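Local atomic coordinates of bifunctional enzyme cysn/cysc (Mycobacterium tuberculosis, PDB entry 4BZP), a protein that transfers a phosphate group from ATP to the 3'-hydroxyl of adenosine 5'-phosphosulfate, as the APS kinase of sulfur assimilation. Residues F107-D112 / L153-D158; V8-L13 / L79-A84; H68-L73 / K97-A102. All coordinates share one frame; numbering follows the deposited sequence.

In the fold
Interactions 1 and 2 belong to one parallel sheet. Strands 6-11 and 106-111 are neighbours in it, so the two contacts touch through backbone bonds such as F107 O to W9 N. The centre of interaction 2 lies about 2 Å from the centre of the chain, and the contact is buried and almost wholly apolar apart from its backbone bonds. Interaction 1, its centre about 11 Å from that of the chain, joins the outermost strand 153-155 and brings in charged side chains at its border. Interaction 3 pairs two helices beside the sheet, partly buried, with no hydrogen bond across; it meets interaction 2 where L73 and A70 pack on V80.

Interaction 1. Residues F107-D112 / L153-D158; sequences FEVFCD and LRLTPD. With EDO (1,2-ethanediol), chain G; EDO (1,2-ethanediol), chain F.
CG of F110 (chi1 179°) and CG of R154 (chi1 -178°) are both anti to their backbone N, and the two side chains leave adjacent strands side by side, pointing the same way. The R154 chain bends at chi3 (-42°), which sets NE; NH1, beyond it, lies 3.3 Å from CE2 of F110, at the edge of the phenyl ring, in the given one of two conformers. In the same conformer NH1 donates to OD2 of D112 at 3.3 Å in a salt bridge: the oxygen lies close to the guanidinium plane but is met from above the carboxylate plane. D112 CB lies over one face of the F110 ring, near its rim.

Beneath these side chains runs a parallel ladder, F110 N to L153 O at 2.9 Å, L155 N to F110 O at 2.8 Å and D112 N to L155 O at 2.9 Å. V109, C111, L153 and L155 share the other face, where L155 CD1 meets V109 CG1 at 3.6 Å and C111 SG at 4.1 Å; C111 also touches S16 of the ADP pocket. On the outer side of strand 153-155, R154 N donates to O1 of an ethanediol at 2.9 Å.

OD1 of D112 is salt-bridged to R147, whose guanidinium lies close to that of R154 in this conformer, where the carboxylate would offset the repulsion between two like charges.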
ATOM      1  N   PHE A 107      -8.274  -5.607 -15.007  1.00  6.85           N
ATOM      2  CA  PHE A 107      -8.709  -6.803 -15.720  1.00  7.20           C
ATOM      3  C   PHE A 107      -9.119  -7.859 -14.724  1.00  6.76           C
ATOM      4  O   PHE A 107      -8.346  -8.222 -13.856  1.00  7.19           O
ATOM      5  CB  PHE A 107      -7.596  -7.317 -16.610  1.00  7.89           C
ATOM      6  CG  PHE A 107      -7.060  -6.314 -17.564  1.00  9.26           C
ATOM      7  CD1 PHE A 107      -7.632  -6.159 -18.790  1.00 10.61           C
ATOM      8  CD2 PHE A 107      -5.974  -5.519 -17.205  1.00  9.62           C
ATOM      9  CE1 PHE A 107      -7.121  -5.222 -19.690  1.00 12.17           C
ATOM     10  CE2 PHE A 107      -5.478  -4.573 -18.087  1.00 11.02           C
ATOM     11  CZ  PHE A 107      -6.056  -4.437 -19.320  1.00 11.77           C
ATOM     12  N   GLU A 108     -10.322  -8.388 -14.881  1.00  5.65           N
ATOM     13  CA  GLU A 108     -10.869  -9.491 -14.082  0.50  6.15           C
ATOM     14  C   GLU A 108     -10.520 -10.775 -14.828  1.00  6.07           C
ATOM     15  O   GLU A 108     -11.044 -11.008 -15.942  1.00  6.23           O
ATOM     16  CB  GLU A 108     -12.406  -9.378 -13.824  0.50  6.49           C
ATOM     17  CG  GLU A 108     -12.945 -10.532 -12.936  0.50  6.84           C
ATOM     18  CD  GLU A 108     -14.450 -10.721 -12.895  0.50  6.90           C
ATOM     19  OE1 GLU A 108     -14.998 -10.835 -13.968  0.50  9.05           O
ATOM     20  OE2 GLU A 108     -15.091 -10.775 -11.818  0.50  7.24           O
ATOM     21  N   VAL A 109      -9.692 -11.605 -14.248  1.00  5.77           N
ATOM     22  CA  VAL A 109      -9.236 -12.848 -14.856  1.00  5.56           C
ATOM     23  C   VAL A 109      -9.757 -14.000 -14.040  1.00  5.18           C
ATOM     24  O   VAL A 109      -9.457 -14.150 -12.842  1.00  5.29           O
ATOM     25  CB  VAL A 109      -7.734 -12.897 -14.974  1.00  5.91           C
ATOM     26  CG1 VAL A 109      -7.315 -14.254 -15.517  1.00  6.15           C
ATOM     27  CG2 VAL A 109      -7.233 -11.761 -15.864  1.00  6.55           C
ATOM     28  N   PHE A 110     -10.630 -14.829 -14.624  1.00  5.13           N
ATOM     29  CA  PHE A 110     -11.253 -15.957 -13.960  1.00  5.76           C
ATOM     30  C   PHE A 110     -10.512 -17.255 -14.224  1.00  5.63           C
ATOM     31  O   PHE A 110     -10.446 -17.692 -15.383  1.00  5.69           O
ATOM     32  CB  PHE A 110     -12.685 -16.046 -14.455  1.00  5.58           C
ATOM     33  CG  PHE A 110     -13.514 -17.180 -13.892  1.00  5.63           C
ATOM     34  CD1 PHE A 110     -13.273 -17.761 -12.674  1.00  5.46           C
ATOM     35  CD2 PHE A 110     -14.622 -17.627 -14.628  1.00  5.93           C
ATOM     36  CE1 PHE A 110     -14.058 -18.798 -12.231  1.00  5.74           C
ATOM     37  CE2 PHE A 110     -15.455 -18.641 -14.144  1.00  6.11           C
ATOM     38  CZ  PHE A 110     -15.154 -19.220 -12.942  1.00  5.89           C
ATOM     39  N   CYS A 111      -9.924 -17.842 -13.176  1.00  6.05           N
ATOM     40  CA  CYS A 111      -9.298 -19.147 -13.258  1.00  6.41           C
ATOM     41  C   CYS A 111     -10.393 -20.150 -13.077  1.00  6.57           C
ATOM     42  O   CYS A 111     -10.727 -20.563 -11.944  1.00  6.95           O
ATOM     43  CB  CYS A 111      -8.217 -19.273 -12.175  1.00  6.82           C
ATOM     44  SG  CYS A 111      -6.820 -18.142 -12.481  1.00  9.13           S
ATOM     45  N   ASP A 112     -10.985 -20.547 -14.183  1.00  6.73           N
ATOM     46  CA  ASP A 112     -12.167 -21.439 -14.227  1.00  7.14           C
ATOM     47  C   ASP A 112     -11.772 -22.892 -14.265  1.00  8.35           C
ATOM     48  O   ASP A 112     -11.802 -23.559 -15.309  1.00  8.93           O
ATOM     49  CB  ASP A 112     -13.074 -21.110 -15.387  1.00  8.03           C
ATOM     50  CG  ASP A 112     -14.428 -21.856 -15.331  1.00  8.46           C
ATOM     51  OD1 ASP A 112     -14.719 -22.512 -14.314  1.00 11.42           O
ATOM     52  OD2 ASP A 112     -15.185 -21.663 -16.324  1.00 11.81           O
ATOM     53  N   LEU A 153     -10.995 -12.235 -19.100  1.00  6.33           N
ATOM     54  CA  LEU A 153     -10.309 -13.393 -19.604  1.00  6.65           C
ATOM     55  C   LEU A 153     -10.688 -14.570 -18.739  1.00  6.82           C
ATOM     56  O   LEU A 153     -10.758 -14.472 -17.509  1.00  6.51           O
ATOM     57  CB  LEU A 153      -8.802 -13.163 -19.530  1.00  7.08           C
ATOM     58  CG  LEU A 153      -7.893 -14.311 -19.972  1.00  7.44           C
ATOM     59  CD1 LEU A 153      -8.108 -14.653 -21.449  1.00  8.73           C
ATOM     60  CD2 LEU A 153      -6.451 -13.942 -19.699  1.00  7.92           C
ATOM     61  N   ARG A 154     -10.949 -15.710 -19.339  1.00  7.70           N
ATOM     62  CA  ARG A 154     -11.262 -16.938 -18.642  0.50  8.63           C
ATOM     63  C   ARG A 154     -10.135 -17.906 -18.931  1.00  8.21           C
ATOM     64  O   ARG A 154      -9.884 -18.245 -20.087  1.00  9.88           O
ATOM     65  CB  ARG A 154     -12.610 -17.496 -19.137  0.50 10.23           C
ATOM     66  CG  ARG A 154     -13.054 -18.784 -18.428  0.50 11.98           C
ATOM     67  CD  ARG A 154     -14.358 -19.405 -18.956  0.50 13.59           C
ATOM     68  NE  ARG A 154     -15.342 -18.371 -19.215  0.50 13.26           N
ATOM     69  CZ  ARG A 154     -16.336 -18.107 -18.372  0.50 12.90           C
ATOM     70  NH1 ARG A 154     -16.469 -18.813 -17.269  0.50 13.79           N
ATOM     71  NH2 ARG A 154     -17.181 -17.149 -18.659  0.50 13.75           N
ATOM     72  N   LEU A 155      -9.405 -18.347 -17.912  1.00  6.48           N
ATOM     73  CA  LEU A 155      -8.314 -19.314 -18.006  1.00  6.20           C
ATOM     74  C   LEU A 155      -8.843 -20.689 -17.692  1.00  6.30           C
ATOM     75  O   LEU A 155      -9.563 -20.852 -16.713  1.00  6.71           O
ATOM     76  CB  LEU A 155      -7.195 -18.969 -17.058  1.00  6.22           C
ATOM     77  CG  LEU A 155      -6.524 -17.600 -17.285  1.00  6.15           C
ATOM     78  CD1 LEU A 155      -5.461 -17.297 -16.237  1.00  6.21           C
ATOM     79  CD2 LEU A 155      -5.915 -17.513 -18.687  1.00  6.40           C
ATOM     80  N   THR A 156      -8.482 -21.692 -18.486  1.00  6.36           N
ATOM     81  CA  THR A 156      -9.038 -23.002 -18.362  1.00  6.83           C
ATOM     82  C   THR A 156      -7.917 -24.049 -18.165  1.00  6.76           C
ATOM     83  O   THR A 156      -6.809 -23.900 -18.690  1.00  6.23           O
ATOM     84  CB  THR A 156      -9.916 -23.335 -19.588  1.00  7.01           C
ATOM     85  OG1 THR A 156      -9.129 -23.201 -20.730  1.00  7.53           O
ATOM     86  CG2 THR A 156     -11.089 -22.422 -19.637  1.00  8.40           C
ATOM     87  N   PRO A 157      -8.223 -25.159 -17.484  1.00  7.27           N
ATOM     88  CA  PRO A 157      -7.188 -26.094 -17.015  1.00  7.81           C
ATOM     89  C   PRO A 157      -6.553 -26.950 -18.104  1.00  7.56           C
ATOM     90  O   PRO A 157      -5.578 -27.599 -17.859  1.00  7.84           O
ATOM     91  CB  PRO A 157      -7.943 -26.911 -15.929  1.00  8.56           C
ATOM     92  CG  PRO A 157      -9.353 -26.810 -16.258  1.00  8.73           C
ATOM     93  CD  PRO A 157      -9.520 -25.419 -16.825  1.00  7.67           C
ATOM     94  N   ASP A 158      -7.125 -26.948 -19.314  1.00  6.63           N
ATOM     95  CA  ASP A 158      -6.496 -27.615 -20.454  1.00  6.84           C
ATOM     96  C   ASP A 158      -5.217 -26.924 -20.933  1.00  6.89           C
ATOM     97  O   ASP A 158      -4.429 -27.526 -21.639  1.00  8.78           O
ATOM     98  CB  ASP A 158      -7.492 -27.762 -21.632  1.00  6.94           C
ATOM     99  CG  ASP A 158      -8.025 -26.445 -22.114  1.00  7.19           C
ATOM    100  OD1 ASP A 158      -8.746 -25.803 -21.317  1.00  7.74           O
ATOM    101  OD2 ASP A 158      -7.711 -26.005 -23.242  1.00  8.17           O
TER
HETATM  102  C1  EDO G1195     -12.945 -15.353 -22.213  1.00 27.08           C
HETATM  103  O1  EDO G1195     -11.545 -15.492 -22.180  1.00 18.67           O
HETATM  104  C2  EDO G1195     -13.422 -13.946 -21.991  1.00 28.55           C
HETATM  105  O2  EDO G1195     -13.714 -13.844 -20.617  1.00 34.06           O
HETATM  106  C1  EDO F1194     -15.138 -23.199 -10.571  1.00 25.06           C
HETATM  107  O1  EDO F1194     -14.119 -22.797 -11.457  1.00 25.06           O
HETATM  108  C2  EDO F1194     -15.749 -21.897 -10.158  1.00 23.95           C
HETATM  109  O2  EDO F1194     -17.061 -21.962 -10.636  1.00 20.55           O

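Interaction 2. Residues V8-L13 / L79-A84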
ATOM      1  N   VAL A   8      -4.161  -6.729 -12.772  1.00  5.64           N
ATOM      2  CA  VAL A   8      -4.817  -7.964 -13.095  1.00  6.27           C
ATOM      3  C   VAL A   8      -5.355  -8.575 -11.813  1.00  5.79           C
ATOM      4  O   VAL A   8      -4.576  -8.908 -10.919  1.00  6.66           O
ATOM      5  CB  VAL A   8      -3.838  -8.942 -13.771  1.00  7.07           C
ATOM      6  CG1 VAL A   8      -4.556 -10.241 -14.108  1.00  8.75           C
ATOM      7  CG2 VAL A   8      -3.234  -8.315 -15.004  1.00  8.30           C
ATOM      8  N   TRP A   9      -6.664  -8.715 -11.710  1.00  5.88           N
ATOM      9  CA  TRP A   9      -7.371  -9.182 -10.513  1.00  6.11           C
ATOM     10  C   TRP A   9      -7.864 -10.566 -10.811  1.00  6.22           C
ATOM     11  O   TRP A   9      -8.842 -10.763 -11.601  1.00  6.20           O
ATOM     12  CB  TRP A   9      -8.522  -8.241 -10.199  1.00  6.89           C
ATOM     13  CG  TRP A   9      -9.161  -8.393  -8.869  1.00  7.66           C
ATOM     14  CD1 TRP A   9     -10.174  -9.199  -8.553  1.00 10.27           C
ATOM     15  CD2 TRP A   9      -8.807  -7.671  -7.661  1.00  8.15           C
ATOM     16  NE1 TRP A   9     -10.471  -9.064  -7.213  1.00 10.98           N
ATOM     17  CE2 TRP A   9      -9.666  -8.106  -6.659  1.00  8.60           C
ATOM     18  CE3 TRP A   9      -7.861  -6.699  -7.345  1.00  7.43           C
ATOM     19  CZ2 TRP A   9      -9.598  -7.590  -5.342  1.00  8.41           C
ATOM     20  CZ3 TRP A   9      -7.818  -6.230  -6.034  1.00  8.46           C
ATOM     21  CH2 TRP A   9      -8.655  -6.691  -5.105  1.00  8.10           C
ATOM     22  N   PHE A  10      -7.232 -11.573 -10.231  0.50  5.84           N
ATOM     23  CA  PHE A  10      -7.700 -12.903 -10.404  0.50  5.96           C
ATOM     24  C   PHE A  10      -8.932 -13.176  -9.566  0.50  6.25           C
ATOM     25  O   PHE A  10      -9.346 -12.470  -8.594  0.50  6.37           O
ATOM     26  CB  PHE A  10      -6.631 -13.913 -10.055  0.50  5.92           C
ATOM     27  CG  PHE A  10      -5.484 -13.918 -10.995  0.50  5.69           C
ATOM     28  CD1 PHE A  10      -4.436 -13.040 -10.817  0.50  6.06           C
ATOM     29  CD2 PHE A  10      -5.460 -14.779 -12.077  0.50  6.02           C
ATOM     30  CE1 PHE A  10      -3.397 -13.010 -11.710  0.50  5.93           C
ATOM     31  CE2 PHE A  10      -4.422 -14.749 -12.974  0.50  5.77           C
ATOM     32  CZ  PHE A  10      -3.354 -13.899 -12.756  0.50  5.95           C
ATOM     33  N   THR A  11      -9.546 -14.260  -9.934  1.00  5.69           N
ATOM     34  CA  THR A  11     -10.641 -14.802  -9.097  1.00  5.80           C
ATOM     35  C   THR A  11     -10.803 -16.264  -9.473  1.00  5.75           C
ATOM     36  O   THR A  11     -10.594 -16.649 -10.615  1.00  5.83           O
ATOM     37  CB  THR A  11     -11.938 -13.983  -9.258  1.00  6.21           C
ATOM     38  OG1 THR A  11     -12.952 -14.567  -8.419  1.00  6.21           O
ATOM     39  CG2 THR A  11     -12.417 -13.928 -10.702  1.00  6.47           C
ATOM     40  N   GLY A  12     -11.142 -17.082  -8.503  1.00  4.97           N
ATOM     41  CA  GLY A  12     -11.357 -18.505  -8.678  1.00  5.03           C
ATOM     42  C   GLY A  12     -11.152 -19.253  -7.389  1.00  4.86           C
ATOM     43  O   GLY A  12     -10.542 -18.748  -6.436  1.00  4.83           O
ATOM     44  N   LEU A  13     -11.573 -20.511  -7.393  1.00  5.49           N
ATOM     45  CA  LEU A  13     -11.458 -21.354  -6.269  1.00  5.73           C
ATOM     46  C   LEU A  13     -10.029 -21.541  -5.781  1.00  5.58           C
ATOM     47  O   LEU A  13      -9.070 -21.413  -6.537  1.00  5.13           O
ATOM     48  CB  LEU A  13     -12.059 -22.733  -6.563  1.00  6.81           C
ATOM     49  CG  LEU A  13     -13.534 -22.756  -6.896  1.00  7.76           C
ATOM     50  CD1 LEU A  13     -13.952 -24.173  -7.295  1.00  9.59           C
ATOM     51  CD2 LEU A  13     -14.398 -22.309  -5.738  1.00  7.88           C
ATOM     52  N   LEU A  79       2.881  -3.228 -12.867  1.00  7.51           N
ATOM     53  CA  LEU A  79       1.875  -4.144 -13.329  1.00  7.47           C
ATOM     54  C   LEU A  79       1.576  -5.032 -12.140  1.00  6.96           C
ATOM     55  O   LEU A  79       2.403  -5.833 -11.736  1.00  7.64           O
ATOM     56  CB  LEU A  79       2.361  -4.938 -14.537  1.00  9.08           C
ATOM     57  CG  LEU A  79       1.321  -5.811 -15.260  1.00 11.00           C
ATOM     58  CD1 LEU A  79       0.941  -7.043 -14.479  1.00 12.27           C
ATOM     59  CD2 LEU A  79       0.091  -5.010 -15.632  1.00 12.56           C
ATOM     60  N   VAL A  80       0.399  -4.848 -11.553  1.00  6.13           N
ATOM     61  CA  VAL A  80       0.020  -5.496 -10.291  1.00  5.99           C
ATOM     62  C   VAL A  80      -0.809  -6.750 -10.566  1.00  5.76           C
ATOM     63  O   VAL A  80      -1.743  -6.684 -11.354  1.00  6.45           O
ATOM     64  CB  VAL A  80      -0.764  -4.557  -9.374  1.00  5.99           C
ATOM     65  CG1 VAL A  80      -1.031  -5.176  -8.000  1.00  6.62           C
ATOM     66  CG2 VAL A  80       0.006  -3.239  -9.179  1.00  6.58           C
ATOM     67  N   LEU A  81      -0.465  -7.839  -9.931  1.00  5.76           N
ATOM     68  CA  LEU A  81      -1.130  -9.139 -10.120  1.00  6.09           C
ATOM     69  C   LEU A  81      -1.677  -9.552  -8.786  1.00  5.76           C
ATOM     70  O   LEU A  81      -0.890  -9.684  -7.810  1.00  6.14           O
ATOM     71  CB  LEU A  81      -0.119 -10.146 -10.617  1.00  7.01           C
ATOM     72  CG  LEU A  81       0.500  -9.754 -11.960  1.00  8.37           C
ATOM     73  CD1 LEU A  81       1.950 -10.155 -12.104  1.00  8.68           C
ATOM     74  CD2 LEU A  81      -0.311 -10.360 -13.094  1.00  9.21           C
ATOM     75  N   VAL A  82      -2.990  -9.726  -8.669  1.00  5.52           N
ATOM     76  CA  VAL A  82      -3.643  -9.988  -7.368  1.00  5.82           C
ATOM     77  C   VAL A  82      -4.312 -11.338  -7.424  1.00  6.16           C
ATOM     78  O   VAL A  82      -5.408 -11.491  -8.006  1.00  6.14           O
ATOM     79  CB  VAL A  82      -4.678  -8.918  -7.067  1.00  6.32           C
ATOM     80  CG1 VAL A  82      -5.277  -9.148  -5.674  1.00  6.95           C
ATOM     81  CG2 VAL A  82      -4.071  -7.541  -7.170  1.00  6.56           C
ATOM     82  N   PRO A  83      -3.683 -12.359  -6.796  1.00  6.08           N
ATOM     83  CA  PRO A  83      -4.254 -13.700  -6.853  1.00  6.56           C
ATOM     84  C   PRO A  83      -5.163 -14.088  -5.706  1.00  7.87           C
ATOM     85  O   PRO A  83      -5.025 -15.236  -5.170  1.00 10.30           O
ATOM     86  CB  PRO A  83      -3.014 -14.566  -6.845  1.00  6.87           C
ATOM     87  CG  PRO A  83      -2.057 -13.823  -5.990  1.00  6.98           C
ATOM     88  CD  PRO A  83      -2.286 -12.383  -6.321  1.00  6.82           C
ATOM     89  N   ALA A  84      -6.206 -13.323  -5.495  1.00  7.94           N
ATOM     90  CA  ALA A  84      -7.161 -13.593  -4.407  1.00  7.92           C
ATOM     91  C   ALA A  84      -8.351 -14.370  -4.921  1.00  7.52           C
ATOM     92  O   ALA A  84      -8.724 -14.286  -6.098  1.00  8.50           O
ATOM     93  CB  ALA A  84      -7.588 -12.297  -3.756  1.00 10.05           C
TER
HETATM   94  O   HOH W   1      -8.290 -11.011  -6.482  1.00 17.06           O
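The carbonyl oxygen of V82 is gripped from several directions. F10 N donates to V82 O at 2.9 Å, tilted somewhat from the carbonyl plane, and A84 N reaches back to the same oxygen in a weak bond of 3.2 Å. A water also lies close to it and, at 2.8 Å, to F10 O; it has more acceptors around it than protons to give. F10 CD1 approaches V82 O to 3.4 Å, which puts the oxygen at the edge of the phenyl ring, in its plane, in the given one of two conformers.

Two further bonds tie the strands in parallel register, V8 N to V80 O at 2.8 Å and V82 N to V8 O at 2.9 Å, and both are close to straight. The side chains divide between the faces of the sheet. On one face W9 and V82 pair: CG of W9 is anti to its backbone N (chi1 -167°), and chi2 (-88°) turns the indole so that one face meets V82, whose CG1 sits 4.0 Å from the centroid of the six-membered ring, 18° off the normal, in a CH-pi contact. On the other face V8 and L81 lie side by side, L81 CD2 at 3.9 Å from V8 CB, and the edge of the F10 ring extends this apolar patch. There helix 18-31 covers F10 and L81, while helix 56-75 packs on W9 and V80 on the opposite face.

G12 O accepts a hydrogen bond from K18 NZ, and L13 belongs to the ADP pocket. Central strand 6-11 running into this turn and on into helix 18-31 is the strand-loop-helix of the Walker A motif, set in the 2-3-1-4-5 parallel sheet of P-loop kinases.

Interaction 3. Residues H68-L73 / K97-A102; sequences HVATLL and KVHADA
Helix segments 68-73 and 97-101 run in roughly the same direction, their axes 9.4 Å apart at closest approach and inclined at 31°. Two CH-pi contacts, each a methyl over a histidine ring, carry the pairing.

The CB of H68 points away from the other helix, yet CG is anti to the carbonyl carbon (chi1 -74°), and with chi2 at -72° the imidazole offers one face to V98. The two side chains cross at about a right angle. CG1 of V98 lies 3.8 Å from the centroid of the H68 ring, displaced toward the ND1-CE1 side, while V98 CG2 approaches H68 NE2 at 3.7 Å, so both valine methyls lie against the ring.

In the second contact the roles are exchanged, since the ring now comes from helix 89-101. T71, in the given one of its two conformers, directs CG2 onto the H99 imidazole, 3.4 Å from the centroid and almost exactly along the ring normal. All five ring atoms are then nearly equally distant from the methyl. A70 CB meets the same ring at its edge, 3.7 Å from H99 NE2. Nearer the end of helix 89-101, T71 CB and A102 CB touch at 4.4 Å.

Both imidazole nitrogens of H99 have partners outside the two segments: ND1 bonds to A95 O, one turn earlier, and NE2 to T7 OG1. A neutral ring with its proton on ND1 would suit both partners. F106 also meets the ring, linking it to the start of strand 106-111. A70 and L73 of helix 56-75 lean on V80 of strand 79-82, while H68, V69, L72 and L73 pack against the second subunit, on its G47, L48, Y37 and L72 respectively, so helix 56-75 is shared between the sheet, helix 89-101 and the dimer interface.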
ATOM      1  N   HIS A  68      -7.037  -0.903  -3.026  1.00  6.87           N
ATOM      2  CA  HIS A  68      -6.368   0.390  -2.897  1.00  7.26           C
ATOM      3  C   HIS A  68      -4.854   0.281  -2.946  1.00  7.12           C
ATOM      4  O   HIS A  68      -4.187   1.131  -3.543  1.00  7.83           O
ATOM      5  CB  HIS A  68      -6.826   1.076  -1.601  1.00  7.35           C
ATOM      6  CG  HIS A  68      -8.209   1.621  -1.684  1.00  7.79           C
ATOM      7  ND1 HIS A  68      -8.552   2.736  -2.424  1.00  8.98           N
ATOM      8  CD2 HIS A  68      -9.346   1.203  -1.092  1.00  8.02           C
ATOM      9  CE1 HIS A  68      -9.849   2.935  -2.341  1.00  8.65           C
ATOM     10  NE2 HIS A  68     -10.362   2.005  -1.556  1.00  8.66           N
ATOM     11  N   VAL A  69      -4.278  -0.781  -2.384  1.00  7.50           N
ATOM     12  CA  VAL A  69      -2.842  -0.990  -2.495  1.00  7.81           C
ATOM     13  C   VAL A  69      -2.493  -1.236  -3.942  1.00  7.50           C
ATOM     14  O   VAL A  69      -1.514  -0.703  -4.451  1.00  7.54           O
ATOM     15  CB  VAL A  69      -2.330  -2.076  -1.563  1.00  8.79           C
ATOM     16  CG1 VAL A  69      -0.863  -2.339  -1.808  1.00  9.13           C
ATOM     17  CG2 VAL A  69      -2.663  -1.713  -0.123  1.00  8.58           C
ATOM     18  N   ALA A  70      -3.307  -2.030  -4.636  1.00  7.08           N
ATOM     19  CA  ALA A  70      -3.047  -2.236  -6.054  1.00  7.12           C
ATOM     20  C   ALA A  70      -3.097  -0.945  -6.842  1.00  8.18           C
ATOM     21  O   ALA A  70      -2.249  -0.748  -7.735  1.00  7.61           O
ATOM     22  CB  ALA A  70      -4.041  -3.216  -6.608  1.00  6.98           C
ATOM     23  N   THR A  71      -4.053  -0.071  -6.567  1.00  8.78           N
ATOM     24  CA  THR A  71      -4.134   1.193  -7.348  0.50  9.79           C
ATOM     25  C   THR A  71      -2.956   2.033  -7.042  1.00 10.22           C
ATOM     26  O   THR A  71      -2.413   2.697  -7.956  1.00 11.14           O
ATOM     27  CB  THR A  71      -5.404   2.057  -7.163  0.50 10.01           C
ATOM     28  OG1 THR A  71      -5.439   2.555  -5.818  0.50  9.76           O
ATOM     29  CG2 THR A  71      -6.646   1.299  -7.552  0.50 10.34           C
ATOM     30  N   LEU A  72      -2.489   2.035  -5.808  1.00 10.43           N
ATOM     31  CA  LEU A  72      -1.282   2.793  -5.429  0.50 11.13           C
ATOM     32  C   LEU A  72      -0.049   2.287  -6.170  1.00 11.59           C
ATOM     33  O   LEU A  72       0.721   3.081  -6.760  1.00 13.16           O
ATOM     34  CB  LEU A  72      -1.111   2.758  -3.910  0.50 11.70           C
ATOM     35  CG  LEU A  72       0.185   3.297  -3.311  0.50 11.83           C
ATOM     36  CD1 LEU A  72       0.233   4.735  -3.693  0.50 12.67           C
ATOM     37  CD2 LEU A  72       0.255   3.110  -1.802  0.50 12.05           C
ATOM     38  N   LEU A  73       0.144   0.971  -6.186  1.00  9.76           N
ATOM     39  CA  LEU A  73       1.299   0.412  -6.867  1.00  9.87           C
ATOM     40  C   LEU A  73       1.201   0.686  -8.358  1.00  8.87           C
ATOM     41  O   LEU A  73       2.209   0.926  -9.013  1.00  9.11           O
ATOM     42  CB  LEU A  73       1.426  -1.067  -6.610  1.00  9.76           C
ATOM     43  CG  LEU A  73       1.814  -1.489  -5.191  1.00 11.30           C
ATOM     44  CD1 LEU A  73       1.619  -2.995  -5.001  1.00 11.82           C
ATOM     45  CD2 LEU A  73       3.268  -1.067  -4.898  1.00 15.72           C
ATOM     46  N   LYS A  97     -14.200  -0.718  -9.377  1.00  7.16           N
ATOM     47  CA  LYS A  97     -14.601   0.702  -9.254  1.00  8.43           C
ATOM     48  C   LYS A  97     -13.468   1.495  -8.601  1.00  7.99           C
ATOM     49  O   LYS A  97     -13.194   2.643  -8.995  1.00  8.48           O
ATOM     50  CB  LYS A  97     -15.881   0.808  -8.443  1.00  9.87           C
ATOM     51  CG  LYS A  97     -16.252   2.252  -8.177  1.00 14.05           C
ATOM     52  CD  LYS A  97     -17.606   2.285  -7.522  1.00 17.95           C
ATOM     53  CE  LYS A  97     -17.888   3.691  -7.002  1.00 22.32           C
ATOM     54  NZ  LYS A  97     -17.831   4.624  -8.143  1.00 25.28           N
ATOM     55  N   VAL A  98     -12.760   0.979  -7.617  1.00  7.68           N
ATOM     56  CA  VAL A  98     -11.627   1.656  -7.047  1.00  7.18           C
ATOM     57  C   VAL A  98     -10.632   2.001  -8.157  1.00  7.27           C
ATOM     58  O   VAL A  98     -10.033   3.095  -8.172  1.00  7.38           O
ATOM     59  CB  VAL A  98     -10.979   0.825  -5.898  1.00  7.75           C
ATOM     60  CG1 VAL A  98      -9.625   1.350  -5.515  1.00  8.45           C
ATOM     61  CG2 VAL A  98     -11.891   0.817  -4.665  1.00  8.20           C
ATOM     62  N   HIS A  99     -10.357   1.049  -9.018  1.00  7.25           N
ATOM     63  CA  HIS A  99      -9.404   1.276 -10.118  1.00  7.31           C
ATOM     64  C   HIS A  99      -9.951   2.281 -11.110  1.00  8.05           C
ATOM     65  O   HIS A  99      -9.216   3.231 -11.467  1.00  8.18           O
ATOM     66  CB  HIS A  99      -9.081  -0.046 -10.795  1.00  7.64           C
ATOM     67  CG  HIS A  99      -8.116  -0.868 -10.011  1.00  8.23           C
ATOM     68  ND1 HIS A  99      -8.469  -1.517  -8.845  1.00  7.74           N
ATOM     69  CD2 HIS A  99      -6.798  -1.083 -10.174  1.00  8.43           C
ATOM     70  CE1 HIS A  99      -7.402  -2.127  -8.351  1.00  8.54           C
ATOM     71  NE2 HIS A  99      -6.370  -1.862  -9.129  1.00  8.51           N
ATOM     72  N   ALA A 100     -11.197   2.146 -11.498  1.00  8.46           N
ATOM     73  CA  ALA A 100     -11.753   3.070 -12.492  1.00  8.25           C
ATOM     74  C   ALA A 100     -11.769   4.487 -11.932  1.00  8.39           C
ATOM     75  O   ALA A 100     -11.487   5.437 -12.691  1.00  8.97           O
ATOM     76  CB  ALA A 100     -13.144   2.611 -12.887  1.00  8.38           C
ATOM     77  N   ASP A 101     -12.125   4.642 -10.674  1.00  8.52           N
ATOM     78  CA  ASP A 101     -12.145   5.985 -10.058  1.00  9.26           C
ATOM     79  C   ASP A 101     -10.753   6.614 -10.082  1.00 10.18           C
ATOM     80  O   ASP A 101     -10.635   7.872 -10.177  1.00 11.11           O
ATOM     81  CB  ASP A 101     -12.638   5.940  -8.615  1.00  9.99           C
ATOM     82  CG  ASP A 101     -14.119   5.661  -8.448  1.00 11.55           C
ATOM     83  OD1 ASP A 101     -14.893   5.772  -9.394  1.00 12.55           O
ATOM     84  OD2 ASP A 101     -14.480   5.344  -7.290  1.00 14.32           O
ATOM     85  N   ALA A 102      -9.703   5.799  -9.968  1.00  9.39           N
ATOM     86  CA  ALA A 102      -8.313   6.247 -10.026  1.00  9.40           C
ATOM     87  C   ALA A 102      -7.729   6.374 -11.413  1.00 10.08           C
ATOM     88  O   ALA A 102      -6.533   6.752 -11.558  1.00 13.05           O
ATOM     89  CB  ALA A 102      -7.476   5.292  -9.215  1.00  9.76           C
TER